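Local structure of Orf11 (Staphylococcus phage P68, 6O43) at residues Y33-V38 and L77-H82; D17-T22 and S60-A65; R98-Q103 and G144-P149. The protein probably acts as a lysin that helps degrade the staphylococcal cell wall for the phage. One frame throughout, in Å; residues are numbered along the deposited sequence.

Interaction 1. Residues Y33-V38 and L77-H82; sequences YGRFNV and LGWLNH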
# COMPACT_ATOMS: atom_id res chain seq x y z
N TYR A 33 2.65 7.05 -15.11
CA TYR A 33 1.60 6.91 -14.11
C TYR A 33 1.76 7.90 -12.97
O TYR A 33 2.88 8.26 -12.59
CB TYR A 33 1.57 5.49 -13.53
CG TYR A 33 1.05 4.46 -14.49
CD1 TYR A 33 -0.32 4.33 -14.72
CD2 TYR A 33 1.91 3.61 -15.17
CE1 TYR A 33 -0.81 3.38 -15.60
CE2 TYR A 33 1.43 2.66 -16.06
CZ TYR A 33 0.07 2.55 -16.27
OH TYR A 33 -0.42 1.61 -17.15
N GLY A 34 0.63 8.32 -12.42
CA GLY A 34 0.62 9.11 -11.20
C GLY A 34 1.50 10.34 -11.30
O GLY A 34 1.55 11.03 -12.32
N ARG A 35 2.21 10.62 -10.21
CA ARG A 35 3.05 11.80 -10.14
C ARG A 35 4.39 11.63 -10.85
O ARG A 35 5.08 12.63 -11.08
CB ARG A 35 3.26 12.20 -8.68
CG ARG A 35 1.99 12.75 -8.07
CD ARG A 35 1.96 12.73 -6.56
NE ARG A 35 0.64 13.15 -6.09
CZ ARG A 35 -0.41 12.35 -6.04
NH1 ARG A 35 -0.31 11.08 -6.40
NH2 ARG A 35 -1.58 12.82 -5.62
N PHE A 36 4.77 10.40 -11.20
CA PHE A 36 5.88 10.25 -12.13
C PHE A 36 5.57 10.96 -13.44
O PHE A 36 6.48 11.45 -14.12
CB PHE A 36 6.20 8.77 -12.37
CG PHE A 36 6.45 7.99 -11.11
CD1 PHE A 36 7.57 8.25 -10.33
CD2 PHE A 36 5.59 6.97 -10.72
CE1 PHE A 36 7.81 7.53 -9.17
CE2 PHE A 36 5.84 6.24 -9.56
CZ PHE A 36 6.95 6.52 -8.79
N ASN A 37 4.28 11.05 -13.79
CA ASN A 37 3.84 11.76 -14.99
C ASN A 37 3.50 13.22 -14.69
O ASN A 37 4.06 14.13 -15.31
CB ASN A 37 2.62 11.05 -15.60
CG ASN A 37 2.07 11.78 -16.82
OD1 ASN A 37 2.83 12.27 -17.65
ND2 ASN A 37 0.75 11.84 -16.93
N VAL A 38 2.59 13.46 -13.74
CA VAL A 38 2.08 14.82 -13.53
C VAL A 38 3.17 15.72 -12.95
O VAL A 38 3.30 16.88 -13.35
CB VAL A 38 0.83 14.80 -12.64
CG1 VAL A 38 0.43 16.21 -12.27
CG2 VAL A 38 -0.32 14.09 -13.35
N LEU A 77 -3.06 16.13 -3.04
CA LEU A 77 -2.41 15.08 -2.28
C LEU A 77 -1.03 14.76 -2.86
O LEU A 77 -0.81 14.84 -4.07
CB LEU A 77 -3.26 13.80 -2.26
CG LEU A 77 -4.70 13.94 -1.76
CD1 LEU A 77 -5.46 12.63 -1.97
CD2 LEU A 77 -4.73 14.36 -0.30
N GLY A 78 -0.11 14.40 -1.97
CA GLY A 78 1.23 14.03 -2.38
C GLY A 78 1.30 12.59 -2.85
O GLY A 78 0.30 11.96 -3.20
N TRP A 79 2.52 12.06 -2.85
CA TRP A 79 2.76 10.70 -3.34
C TRP A 79 1.85 9.70 -2.64
O TRP A 79 1.60 9.78 -1.44
CB TRP A 79 4.22 10.31 -3.14
CG TRP A 79 5.20 11.06 -4.01
CD1 TRP A 79 5.95 12.15 -3.66
CD2 TRP A 79 5.54 10.77 -5.38
NE1 TRP A 79 6.72 12.55 -4.72
CE2 TRP A 79 6.49 11.72 -5.79
CE3 TRP A 79 5.13 9.79 -6.29
CZ2 TRP A 79 7.04 11.73 -7.07
CZ3 TRP A 79 5.67 9.80 -7.56
CH2 TRP A 79 6.62 10.76 -7.94
N LEU A 80 1.35 8.73 -3.42
CA LEU A 80 0.51 7.64 -2.95
C LEU A 80 -0.86 8.10 -2.47
O LEU A 80 -1.62 7.30 -1.92
CB LEU A 80 1.19 6.84 -1.83
CG LEU A 80 2.70 6.60 -1.96
CD1 LEU A 80 3.20 5.70 -0.85
CD2 LEU A 80 3.07 6.04 -3.33
N ASN A 81 -1.21 9.37 -2.70
CA ASN A 81 -2.45 9.95 -2.19
C ASN A 81 -2.53 9.85 -0.67
O ASN A 81 -3.62 9.71 -0.09
CB ASN A 81 -3.68 9.29 -2.84
CG ASN A 81 -3.89 9.74 -4.27
OD1 ASN A 81 -3.45 10.82 -4.66
ND2 ASN A 81 -4.56 8.92 -5.06
N HIS A 82 -1.38 9.94 -0.01
CA HIS A 82 -1.30 9.70 1.43
C HIS A 82 -1.90 10.85 2.23
O HIS A 82 -2.71 10.63 3.14
CB HIS A 82 0.15 9.46 1.84
CG HIS A 82 0.29 8.72 3.12
ND1 HIS A 82 0.48 7.35 3.18
CD2 HIS A 82 0.27 9.14 4.41
CE1 HIS A 82 0.57 6.97 4.44
NE2 HIS A 82 0.45 8.04 5.21

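Interaction 2. Residues D17-T22 and S60-A65; sequences DDFGLT and SPTLFA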
# COMPACT_ATOMS: atom_id res chain seq x y z
N ASP A 17 10.38 -4.73 0.95
CA ASP A 17 10.51 -5.87 0.05
C ASP A 17 10.44 -5.38 -1.39
O ASP A 17 9.46 -4.74 -1.78
CB ASP A 17 9.39 -6.87 0.35
CG ASP A 17 9.57 -8.19 -0.38
OD1 ASP A 17 10.28 -8.23 -1.41
OD2 ASP A 17 9.00 -9.20 0.09
N ASP A 18 11.47 -5.68 -2.19
CA ASP A 18 11.47 -5.25 -3.58
C ASP A 18 10.71 -6.20 -4.50
O ASP A 18 10.58 -5.90 -5.70
CB ASP A 18 12.91 -5.06 -4.10
CG ASP A 18 13.78 -6.28 -3.90
OD1 ASP A 18 13.38 -7.39 -4.30
OD2 ASP A 18 14.90 -6.12 -3.35
N PHE A 19 10.19 -7.31 -3.98
CA PHE A 19 9.38 -8.25 -4.77
C PHE A 19 10.09 -8.67 -6.05
O PHE A 19 9.45 -8.96 -7.07
CB PHE A 19 8.01 -7.65 -5.07
CG PHE A 19 7.18 -7.37 -3.83
CD1 PHE A 19 6.41 -8.36 -3.26
CD2 PHE A 19 7.18 -6.11 -3.24
CE1 PHE A 19 5.65 -8.11 -2.12
CE2 PHE A 19 6.42 -5.85 -2.11
CZ PHE A 19 5.66 -6.85 -1.55
N GLY A 20 11.42 -8.73 -6.02
CA GLY A 20 12.19 -9.20 -7.15
C GLY A 20 12.31 -8.23 -8.31
O GLY A 20 12.74 -8.64 -9.39
N LEU A 21 11.97 -6.96 -8.11
CA LEU A 21 12.06 -5.95 -9.16
C LEU A 21 13.07 -4.89 -8.75
O LEU A 21 13.12 -4.48 -7.59
CB LEU A 21 10.70 -5.31 -9.43
CG LEU A 21 9.60 -6.22 -9.97
CD1 LEU A 21 8.25 -5.51 -9.92
CD2 LEU A 21 9.93 -6.67 -11.38
N THR A 22 13.88 -4.45 -9.71
CA THR A 22 14.88 -3.42 -9.48
C THR A 22 14.37 -2.06 -9.95
O THR A 22 13.36 -1.95 -10.65
CB THR A 22 16.18 -3.76 -10.22
OG1 THR A 22 16.07 -3.34 -11.58
CG2 THR A 22 16.45 -5.26 -10.17
N SER A 60 10.40 0.14 -0.05
CA SER A 60 10.83 -0.51 -1.27
C SER A 60 10.42 0.32 -2.48
O SER A 60 9.26 0.75 -2.56
CB SER A 60 10.24 -1.92 -1.36
OG SER A 60 9.28 -2.01 -2.39
N PRO A 61 11.32 0.57 -3.43
CA PRO A 61 10.91 1.26 -4.66
C PRO A 61 9.76 0.56 -5.36
O PRO A 61 8.93 1.22 -5.99
CB PRO A 61 12.18 1.25 -5.51
CG PRO A 61 13.30 1.14 -4.53
CD PRO A 61 12.77 0.30 -3.40
N THR A 62 9.69 -0.78 -5.27
CA THR A 62 8.60 -1.51 -5.91
C THR A 62 7.25 -1.15 -5.29
O THR A 62 6.28 -0.87 -6.00
CB THR A 62 8.85 -3.01 -5.80
OG1 THR A 62 10.14 -3.33 -6.36
CG2 THR A 62 7.78 -3.79 -6.55
N LEU A 63 7.18 -1.14 -3.95
CA LEU A 63 5.92 -0.79 -3.29
C LEU A 63 5.51 0.64 -3.62
O LEU A 63 4.36 0.90 -3.99
CB LEU A 63 6.05 -0.97 -1.77
CG LEU A 63 4.85 -0.45 -0.96
CD1 LEU A 63 3.60 -1.25 -1.29
CD2 LEU A 63 5.15 -0.48 0.53
N PHE A 64 6.45 1.58 -3.50
CA PHE A 64 6.17 2.98 -3.80
C PHE A 64 5.61 3.12 -5.21
O PHE A 64 4.55 3.74 -5.41
CB PHE A 64 7.46 3.79 -3.64
CG PHE A 64 7.26 5.28 -3.58
CD1 PHE A 64 6.94 5.89 -2.38
CD2 PHE A 64 7.42 6.06 -4.72
CE1 PHE A 64 6.75 7.26 -2.31
CE2 PHE A 64 7.24 7.43 -4.66
CZ PHE A 64 6.90 8.03 -3.45
N ALA A 65 6.29 2.54 -6.20
CA ALA A 65 5.86 2.67 -7.59
C ALA A 65 4.51 2.00 -7.82
O ALA A 65 3.63 2.56 -8.48
CB ALA A 65 6.91 2.07 -8.52

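Interaction 3. Residues R98-Q103 and G144-P149; sequences RKLVSQ and GRAYIP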
# COMPACT_ATOMS: atom_id res chain seq x y z
N ARG A 98 9.20 8.40 5.16
CA ARG A 98 9.36 8.34 6.61
C ARG A 98 8.02 8.10 7.30
O ARG A 98 7.97 7.40 8.32
CB ARG A 98 10.03 9.61 7.12
CG ARG A 98 11.51 9.71 6.77
CD ARG A 98 12.15 10.93 7.42
NE ARG A 98 11.60 12.18 6.91
CZ ARG A 98 12.24 12.99 6.06
NH1 ARG A 98 13.45 12.69 5.63
NH2 ARG A 98 11.65 14.11 5.66
N LYS A 99 6.94 8.66 6.76
CA LYS A 99 5.61 8.42 7.33
C LYS A 99 5.24 6.94 7.22
O LYS A 99 4.72 6.35 8.17
CB LYS A 99 4.58 9.30 6.64
CG LYS A 99 3.33 9.58 7.46
CD LYS A 99 2.60 10.81 6.94
N LEU A 100 5.53 6.33 6.07
CA LEU A 100 5.20 4.92 5.88
C LEU A 100 6.04 4.02 6.78
O LEU A 100 5.55 2.98 7.24
CB LEU A 100 5.40 4.55 4.41
CG LEU A 100 4.32 3.68 3.77
CD1 LEU A 100 2.94 4.13 4.21
CD2 LEU A 100 4.45 3.74 2.25
N VAL A 101 7.29 4.38 7.03
CA VAL A 101 8.11 3.59 7.95
C VAL A 101 7.54 3.66 9.36
O VAL A 101 7.44 2.65 10.06
CB VAL A 101 9.57 4.06 7.90
CG1 VAL A 101 10.39 3.40 9.00
CG2 VAL A 101 10.18 3.76 6.53
N SER A 102 7.16 4.86 9.81
CA SER A 102 6.52 5.00 11.11
C SER A 102 5.28 4.13 11.20
O SER A 102 5.14 3.31 12.11
CB SER A 102 6.16 6.46 11.38
OG SER A 102 7.32 7.27 11.44
N GLN A 103 4.36 4.28 10.24
CA GLN A 103 3.08 3.59 10.32
C GLN A 103 3.26 2.08 10.31
O GLN A 103 2.53 1.35 10.99
CB GLN A 103 2.17 4.04 9.17
CG GLN A 103 1.75 5.50 9.29
CD GLN A 103 0.81 5.95 8.18
OE1 GLN A 103 0.33 5.14 7.39
NE2 GLN A 103 0.55 7.25 8.12
N GLY A 144 0.79 -4.57 5.87
CA GLY A 144 -0.49 -4.64 6.56
C GLY A 144 -0.55 -3.70 7.75
O GLY A 144 -1.50 -2.93 7.90
N ARG A 145 0.47 -3.76 8.61
CA ARG A 145 0.46 -2.93 9.81
C ARG A 145 0.39 -1.45 9.47
O ARG A 145 -0.21 -0.67 10.22
CB ARG A 145 1.69 -3.23 10.67
CG ARG A 145 1.73 -2.48 11.99
CD ARG A 145 2.64 -3.18 12.99
NE ARG A 145 2.12 -4.49 13.37
CZ ARG A 145 1.16 -4.68 14.28
NH1 ARG A 145 0.62 -3.63 14.90
NH2 ARG A 145 0.74 -5.90 14.57
N ALA A 146 0.98 -1.04 8.35
CA ALA A 146 0.99 0.38 7.99
C ALA A 146 -0.41 0.90 7.67
O ALA A 146 -0.70 2.07 7.93
CB ALA A 146 1.92 0.61 6.80
N TYR A 147 -1.28 0.06 7.11
CA TYR A 147 -2.57 0.52 6.62
C TYR A 147 -3.78 -0.01 7.39
O TYR A 147 -4.74 0.73 7.59
CB TYR A 147 -2.72 0.16 5.14
CG TYR A 147 -1.79 0.93 4.23
CD1 TYR A 147 -2.05 2.26 3.90
CD2 TYR A 147 -0.65 0.34 3.70
CE1 TYR A 147 -1.21 2.97 3.06
CE2 TYR A 147 0.21 1.05 2.86
CZ TYR A 147 -0.08 2.37 2.54
OH TYR A 147 0.76 3.07 1.72
N ILE A 148 -3.75 -1.27 7.83
CA ILE A 148 -4.98 -1.91 8.33
C ILE A 148 -5.62 -1.14 9.49
O ILE A 148 -6.84 -0.93 9.46
CB ILE A 148 -4.70 -3.38 8.69
CG1 ILE A 148 -4.65 -4.23 7.42
CG2 ILE A 148 -5.75 -3.90 9.66
CD1 ILE A 148 -3.89 -5.52 7.57
N PRO A 149 -4.88 -0.71 10.52
CA PRO A 149 -5.55 -0.09 11.68
C PRO A 149 -6.27 1.20 11.36
O PRO A 149 -7.20 1.57 12.10
CB PRO A 149 -4.40 0.15 12.67
CG PRO A 149 -3.28 -0.71 12.20
CD PRO A 149 -3.43 -0.82 10.71

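Interaction 1. Residues Y33-V38 and L77-H82
Arg-35 reaches the loop of Trp-79 with CG set beside its own backbone N (chi1 -71°), and the chain, extended from CG to NE, brings NE to the carbonyl of Leu-77. The first torsion of Trp-79 likewise sets CG beside the backbone N, and the ring turns back toward helix 34-38 although the CB bond points away from it. CB of Arg-35 sits over one face of the indole, 3.7 Å from the centroid of its six-membered ring, a CH-pi contact. Phe-36 meets the same benzo end obliquely, the planes 51° apart; CE1 of Phe-36 comes within 3.5 Å of CZ3 of Trp-79, which lies over one face of the phenyl ring, toward its rim. Residues Gly-78 to Asn-81 form a type II beta turn closed by a bond from Asn-81 N to Gly-78 O (3.0 Å), and the turn, with Leu-77 just before it, presents oxygens to the arginine. NH2 of Arg-35 donates to Leu-77 O at 2.7 Å, from above the carbonyl plane, and to OD1 of Asn-81 at 2.9 Å, almost in line with that C=O. NE adds a weak bond to Leu-77 O (3.0 Å). Gly-78 O lies 2.9 Å above the centre of the guanidinium plane without a hydrogen bond to it; the amide plane of Asn-81 stands 86° from that of the guanidinium. The remaining nitrogen, NH1, is taken by a salt bridge to Glu-68 and a bond to Gly-72 O, and Trp-39, which lies at the bound phasing compound I3C, makes a cation-pi contact with the arginine. NE1 of Trp-79 donates to Tyr-89 O, while the indole side chain lies about 7 Å from I3C.

Interaction 2. Residues D17-T22 and S60-A65
Thr-62 points its side chain into the turn of Asp-18 to Leu-21 with its two branches divided. OG1 stands beside the backbone N (chi1 -55°) and donates to Asp-18 O at 2.7 Å, while CG2 faces the apolar residues. Leu-21 crosses the threonine at about a right angle and brings CD1 to 3.8 Å from CG2 of Thr-62. Phe-19 crosses it obliquely, its CD2 4.1 Å from the same methyl. The type I' beta turn of residues 18-21 is closed by Leu-21 N on Asp-18 O; this donor and the threonine hydroxyl reach the oxygen from opposite faces of the carbonyl plane. An Asx turn occurs in the loop as well, where OD1 of Asp-17 accepts from Phe-19 N (2.7 Å). CG of Asp-17 lies over the centre of one face of the Phe-19 ring. Ser-60 is the N-cap of helix 61-71, its OG accepting from Leu-63 N at 2.8 Å. The same hydroxyl donates to Asp-17 O, also at 2.8 Å, from above that carbonyl plane, and thereby links loop and helix start. Ile-185 of helix 177-187 packs on both Phe-19 and Thr-62.

Interaction 3. Residues R98-Q103 and G144-P149
The ring of Tyr-147 takes Leu-100 at its hydroxyl end, where the leucine methyl CD1 approaches obliquely to 3.5 Å from OH and 3.9 Å from CZ of the tyrosine. The other methyl, CD2 of Leu-100, lies 3.8 Å from the same OH, so both leucine methyls touch the phenol oxygen. CG of Tyr-147 lies beside its own backbone N (chi1 -69°), and from there the ring extends to helix 89-104. Beyond the ring the two backbones come close: the CA atoms of Gln-103 and Ala-146 are 4.5 Å apart, an approach that the small alanine side chain permits. CA of Ala-146 directs a CA-H...O contact at Gln-103 O, 3.5 Å away with 159° at the hydrogen, and CB of Ala-146 lies 4.2 Å from CB of Gln-103. Arg-145 turns from this interface and donates through NH2 to Met-138 O, while its own carbonyl accepts from Gln-106. The contact thus sets the C-terminal end of helix 89-104 against helix 143-147, which in turn packs through Tyr-147 on helix 152-159, while Arg-145 and the following Ile-148 pack on helix 124-136.

From the N terminus, the 17-22 loop comes first and helix 34-38 next; interaction 2 closes its loop at 60-65, and interaction 1 closes at 77-82. The two loops therefore cross, and their contacts touch: Phe-64 meets Trp-79, and Leu-80 packs on the Phe-64 carbonyl. Helix 61-71 is thus fixed at its start by interaction 2 and lies beside interaction 1. Interaction 3 follows in series, joining helix 89-104 to helix 143-147. It touches interaction 1 where His-82 and Leu-80 meet Leu-100, but not interaction 2, whose nearest atoms are about 5 Å away. Interactions 1 and 2 join parts of the N-terminal half to one another, whereas interaction 3 reaches on to 144-149.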